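Local coordinates for protein putative DNA helicase (Lactobacillus plantarum, PDB 3DMN) that is of unknown function but probably forms the C-terminal, P-loop NTPase-like domain of a UvrD-type DNA helicase, at residues Tyr5-Gln10 / Arg143-Leu148. Residues are numbered along the deposited sequence; the frame is centred on the assembly and turned at random.
Sequences YRSTQQ and RAMHEL. With ACT (acetate ion), chain G.
S7 and M145, a selenomethionine, touch where the chain leading into helix 9-16 runs past the corner before strand 147-153. The S7 hydroxyl sits anti to its own carbonyl carbon (chi1 -52°) and donates to the backbone O of A144, with OG to O at 2.6 Å, arriving 22° out of the carbonyl plane. One residue on, T8 N gives its hydrogen to M145 O at 3.1 Å. The M145 side chain curls back through bends at chi2 and chi3, laying SE 3.7 Å from Y5 CB and CE 3.4 Å from S7 OG. SE also makes an oblique Met-aromatic contact with the Y5 ring, 5.5 Å from its centroid, while M145 CB lies over the centre of one face of the H146 imidazole. T8 CG2 approaches that ring at its edge; H146 ND1 is hydrogen-bonded to D116 OD1. T8, at the helix N-cap, accepts the I11 N-H on OG1 and donates from the same oxygen to a water (OG1 to water O 2.7 Å) that donates to H146 O. R143 holds an acetate, probably from the crystallisation liquor, at the guanidinium edge: NE to OXT is nearly straight at 3.0 Å, NH2 also donates to the second oxygen, and NH1 reaches L113 O. An alanine in place of R143 would probably leave the acetate and the L113 carbonyl without these donors. The contact joins the start of helix 9-16 to the turn between helix 134-141 and strand 147-153; that strand lies between 118-121 and 36-40 in the all-parallel sheet, consistent with the P-loop NTPase-like fold of UvrD-type helicases.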
ATOM      1  N   TYR A   5      -6.033 -18.033  -1.914  1.00 46.98           N
ATOM      2  CA  TYR A   5      -6.129 -16.939  -0.944  1.00 46.69           C
ATOM      3  C   TYR A   5      -7.252 -15.979  -1.310  1.00 46.91           C
ATOM      4  O   TYR A   5      -7.421 -15.631  -2.486  1.00 48.01           O
ATOM      5  CB  TYR A   5      -4.825 -16.137  -0.900  1.00 46.13           C
ATOM      6  CG  TYR A   5      -3.688 -16.862  -0.227  1.00 45.34           C
ATOM      7  CD1 TYR A   5      -3.549 -16.841   1.164  1.00 46.08           C
ATOM      8  CD2 TYR A   5      -2.761 -17.591  -0.983  1.00 46.11           C
ATOM      9  CE1 TYR A   5      -2.493 -17.517   1.794  1.00 44.81           C
ATOM     10  CE2 TYR A   5      -1.715 -18.263  -0.379  1.00 44.56           C
ATOM     11  CZ  TYR A   5      -1.582 -18.226   1.015  1.00 45.80           C
ATOM     12  OH  TYR A   5      -0.541 -18.900   1.620  1.00 42.86           O
ATOM     13  N   ARG A   6      -7.978 -15.515  -0.295  1.00 45.73           N
ATOM     14  CA  ARG A   6      -9.002 -14.480  -0.491  1.00 44.82           C
ATOM     15  C   ARG A   6      -8.885 -13.386   0.569  1.00 42.16           C
ATOM     16  O   ARG A   6      -8.613 -13.683   1.747  1.00 42.87           O
ATOM     17  CB  ARG A   6     -10.385 -15.104  -0.463  1.00 45.46           C
ATOM     18  CG  ARG A   6     -10.841 -15.555  -1.827  1.00 49.70           C
ATOM     19  CD  ARG A   6     -11.520 -16.908  -1.788  1.00 54.87           C
ATOM     20  NE  ARG A   6     -12.462 -17.077  -2.898  1.00 60.25           N
ATOM     21  CZ  ARG A   6     -12.134 -17.113  -4.192  1.00 61.64           C
ATOM     22  NH1 ARG A   6     -13.087 -17.275  -5.105  1.00 62.66           N
ATOM     23  NH2 ARG A   6     -10.868 -16.983  -4.583  1.00 62.66           N
ATOM     24  N   SER A   7      -9.078 -12.137   0.145  1.00 40.44           N
ATOM     25  CA  SER A   7      -9.038 -11.014   1.058  1.00 37.38           C
ATOM     26  C   SER A   7     -10.367 -10.901   1.781  1.00 34.65           C
ATOM     27  O   SER A   7     -11.350 -11.613   1.472  1.00 34.03           O
ATOM     28  CB  SER A   7      -8.771  -9.675   0.358  1.00 37.76           C
ATOM     29  OG  SER A   7      -7.632  -9.676  -0.490  1.00 43.12           O
ATOM     30  N   THR A   8     -10.389  -9.998   2.750  1.00 30.63           N
ATOM     31  CA  THR A   8     -11.620  -9.674   3.466  1.00 28.67           C
ATOM     32  C   THR A   8     -12.595  -9.053   2.481  1.00 27.45           C
ATOM     33  O   THR A   8     -12.195  -8.492   1.463  1.00 27.39           O
ATOM     34  CB  THR A   8     -11.368  -8.618   4.546  1.00 28.34           C
ATOM     35  OG1 THR A   8     -10.882  -7.426   3.933  1.00 28.77           O
ATOM     36  CG2 THR A   8     -10.377  -9.150   5.639  1.00 28.61           C
ATOM     37  N   GLN A   9     -13.883  -9.146   2.814  1.00 26.98           N
ATOM     38  CA  GLN A   9     -14.880  -8.437   2.000  1.00 25.83           C
ATOM     39  C   GLN A   9     -14.577  -6.944   1.835  1.00 26.06           C
ATOM     40  O   GLN A   9     -14.851  -6.363   0.782  1.00 25.99           O
ATOM     41  CB  GLN A   9     -16.239  -8.579   2.657  1.00 26.34           C
ATOM     42  CG  GLN A   9     -17.323  -7.862   1.838  1.00 26.68           C
ATOM     43  CD  GLN A   9     -18.705  -8.237   2.303  1.00 26.31           C
ATOM     44  OE1 GLN A   9     -18.953  -8.423   3.503  1.00 27.31           O
ATOM     45  NE2 GLN A   9     -19.621  -8.358   1.349  1.00 28.33           N
ATOM     46  N   GLN A  10     -14.045  -6.323   2.881  1.00 26.07           N
ATOM     47  CA  GLN A  10     -13.754  -4.881   2.857  1.00 26.63           C
ATOM     48  C   GLN A  10     -12.724  -4.576   1.771  1.00 27.17           C
ATOM     49  O   GLN A  10     -12.896  -3.641   0.978  1.00 28.40           O
ATOM     50  CB  GLN A  10     -13.268  -4.426   4.238  1.00 28.52           C
ATOM     51  CG  GLN A  10     -14.423  -4.285   5.250  1.00 29.61           C
ATOM     52  CD  GLN A  10     -14.997  -5.580   5.746  1.00 32.71           C
ATOM     53  OE1 GLN A  10     -14.383  -6.651   5.666  1.00 30.40           O
ATOM     54  NE2 GLN A  10     -16.202  -5.489   6.262  1.00 35.11           N
ATOM     55  N   ARG A 143      -3.129  -7.355  -3.257  1.00 29.82           N
ATOM     56  CA  ARG A 143      -2.132  -8.191  -2.562  1.00 30.89           C
ATOM     57  C   ARG A 143      -2.429  -8.268  -1.070  1.00 29.99           C
ATOM     58  O   ARG A 143      -1.889  -9.133  -0.394  1.00 31.24           O
ATOM     59  CB  ARG A 143      -0.724  -7.652  -2.739  1.00 31.47           C
ATOM     60  CG  ARG A 143      -0.319  -7.463  -4.195  1.00 34.66           C
ATOM     61  CD  ARG A 143       0.282  -8.684  -4.735  1.00 35.87           C
ATOM     62  NE  ARG A 143       0.596  -8.565  -6.158  1.00 40.42           N
ATOM     63  CZ  ARG A 143       0.581  -9.606  -6.981  1.00 41.14           C
ATOM     64  NH1 ARG A 143       0.278 -10.818  -6.508  1.00 41.61           N
ATOM     65  NH2 ARG A 143       0.862  -9.440  -8.279  1.00 42.42           N
ATOM     66  N   ALA A 144      -3.234  -7.324  -0.554  1.00 28.33           N
ATOM     67  CA  ALA A 144      -3.554  -7.305   0.893  1.00 27.96           C
ATOM     68  C   ALA A 144      -4.636  -8.286   1.219  1.00 28.12           C
ATOM     69  O   ALA A 144      -5.736  -8.257   0.617  1.00 27.80           O
ATOM     70  CB  ALA A 144      -4.051  -5.891   1.338  1.00 28.28           C
HETATM   71  N   MSE A 145      -4.362  -9.108   2.226  1.00 27.99           N
HETATM   72  CA  MSE A 145      -5.336 -10.106   2.653  1.00 29.45           C
HETATM   73  C   MSE A 145      -6.235  -9.535   3.738  1.00 29.26           C
HETATM   74  O   MSE A 145      -7.464  -9.737   3.692  1.00 31.39           O
HETATM   75  CB  MSE A 145      -4.650 -11.404   3.103  1.00 29.97           C
HETATM   76  CG  MSE A 145      -3.937 -12.112   1.987  1.00 30.96           C
HETATM   77 SE   MSE A 145      -5.128 -12.675   0.500  0.60 37.90          SE
HETATM   78  CE  MSE A 145      -4.673 -11.315  -0.861  1.00 36.23           C
ATOM     79  N   HIS A 146      -5.655  -8.822   4.701  1.00 28.77           N
ATOM     80  CA  HIS A 146      -6.384  -8.495   5.941  1.00 28.01           C
ATOM     81  C   HIS A 146      -6.431  -6.987   6.255  1.00 28.21           C
ATOM     82  O   HIS A 146      -7.448  -6.487   6.717  1.00 29.52           O
ATOM     83  CB  HIS A 146      -5.831  -9.321   7.127  1.00 29.10           C
ATOM     84  CG  HIS A 146      -5.847 -10.812   6.861  1.00 30.83           C
ATOM     85  ND1 HIS A 146      -4.726 -11.620   6.973  1.00 37.42           N
ATOM     86  CD2 HIS A 146      -6.842 -11.623   6.426  1.00 35.68           C
ATOM     87  CE1 HIS A 146      -5.038 -12.858   6.634  1.00 36.32           C
ATOM     88  NE2 HIS A 146      -6.319 -12.892   6.309  1.00 37.00           N
ATOM     89  N   GLU A 147      -5.347  -6.267   5.964  1.00 27.29           N
ATOM     90  CA  GLU A 147      -5.276  -4.815   6.223  1.00 27.59           C
ATOM     91  C   GLU A 147      -4.677  -4.120   5.004  1.00 27.75           C
ATOM     92  O   GLU A 147      -3.699  -4.572   4.459  1.00 27.59           O
ATOM     93  CB  GLU A 147      -4.388  -4.551   7.437  1.00 30.02           C
ATOM     94  CG  GLU A 147      -4.589  -3.167   8.056  1.00 34.07           C
ATOM     95  CD  GLU A 147      -5.863  -3.091   8.930  1.00 40.81           C
ATOM     96  OE1 GLU A 147      -6.378  -4.164   9.335  1.00 46.13           O
ATOM     97  OE2 GLU A 147      -6.321  -1.965   9.239  1.00 47.95           O
ATOM     98  N   LEU A 148      -5.311  -3.031   4.603  1.00 26.42           N
ATOM     99  CA  LEU A 148      -4.846  -2.271   3.437  1.00 25.96           C
ATOM    100  C   LEU A 148      -4.845  -0.789   3.771  1.00 27.78           C
ATOM    101  O   LEU A 148      -5.867  -0.235   4.197  1.00 28.11           O
ATOM    102  CB  LEU A 148      -5.756  -2.552   2.241  1.00 26.47           C
ATOM    103  CG  LEU A 148      -5.527  -1.692   0.997  1.00 26.48           C
ATOM    104  CD1 LEU A 148      -4.122  -1.947   0.406  1.00 27.80           C
ATOM    105  CD2 LEU A 148      -6.673  -1.903  -0.072  1.00 27.09           C
TER
HETATM  106  C   ACT G   6       1.603  -5.987  -8.250  1.00 35.33           C
HETATM  107  O   ACT G   6       1.749  -7.149  -8.695  1.00 35.84           O
HETATM  108  OXT ACT G   6       1.485  -5.877  -7.032  1.00 36.05           O
HETATM  109  CH3 ACT G   6       1.554  -4.817  -9.158  1.00 34.97           C
HETATM  110  O   HOH W   1      -9.968  -5.693   5.840  1.00 19.20           O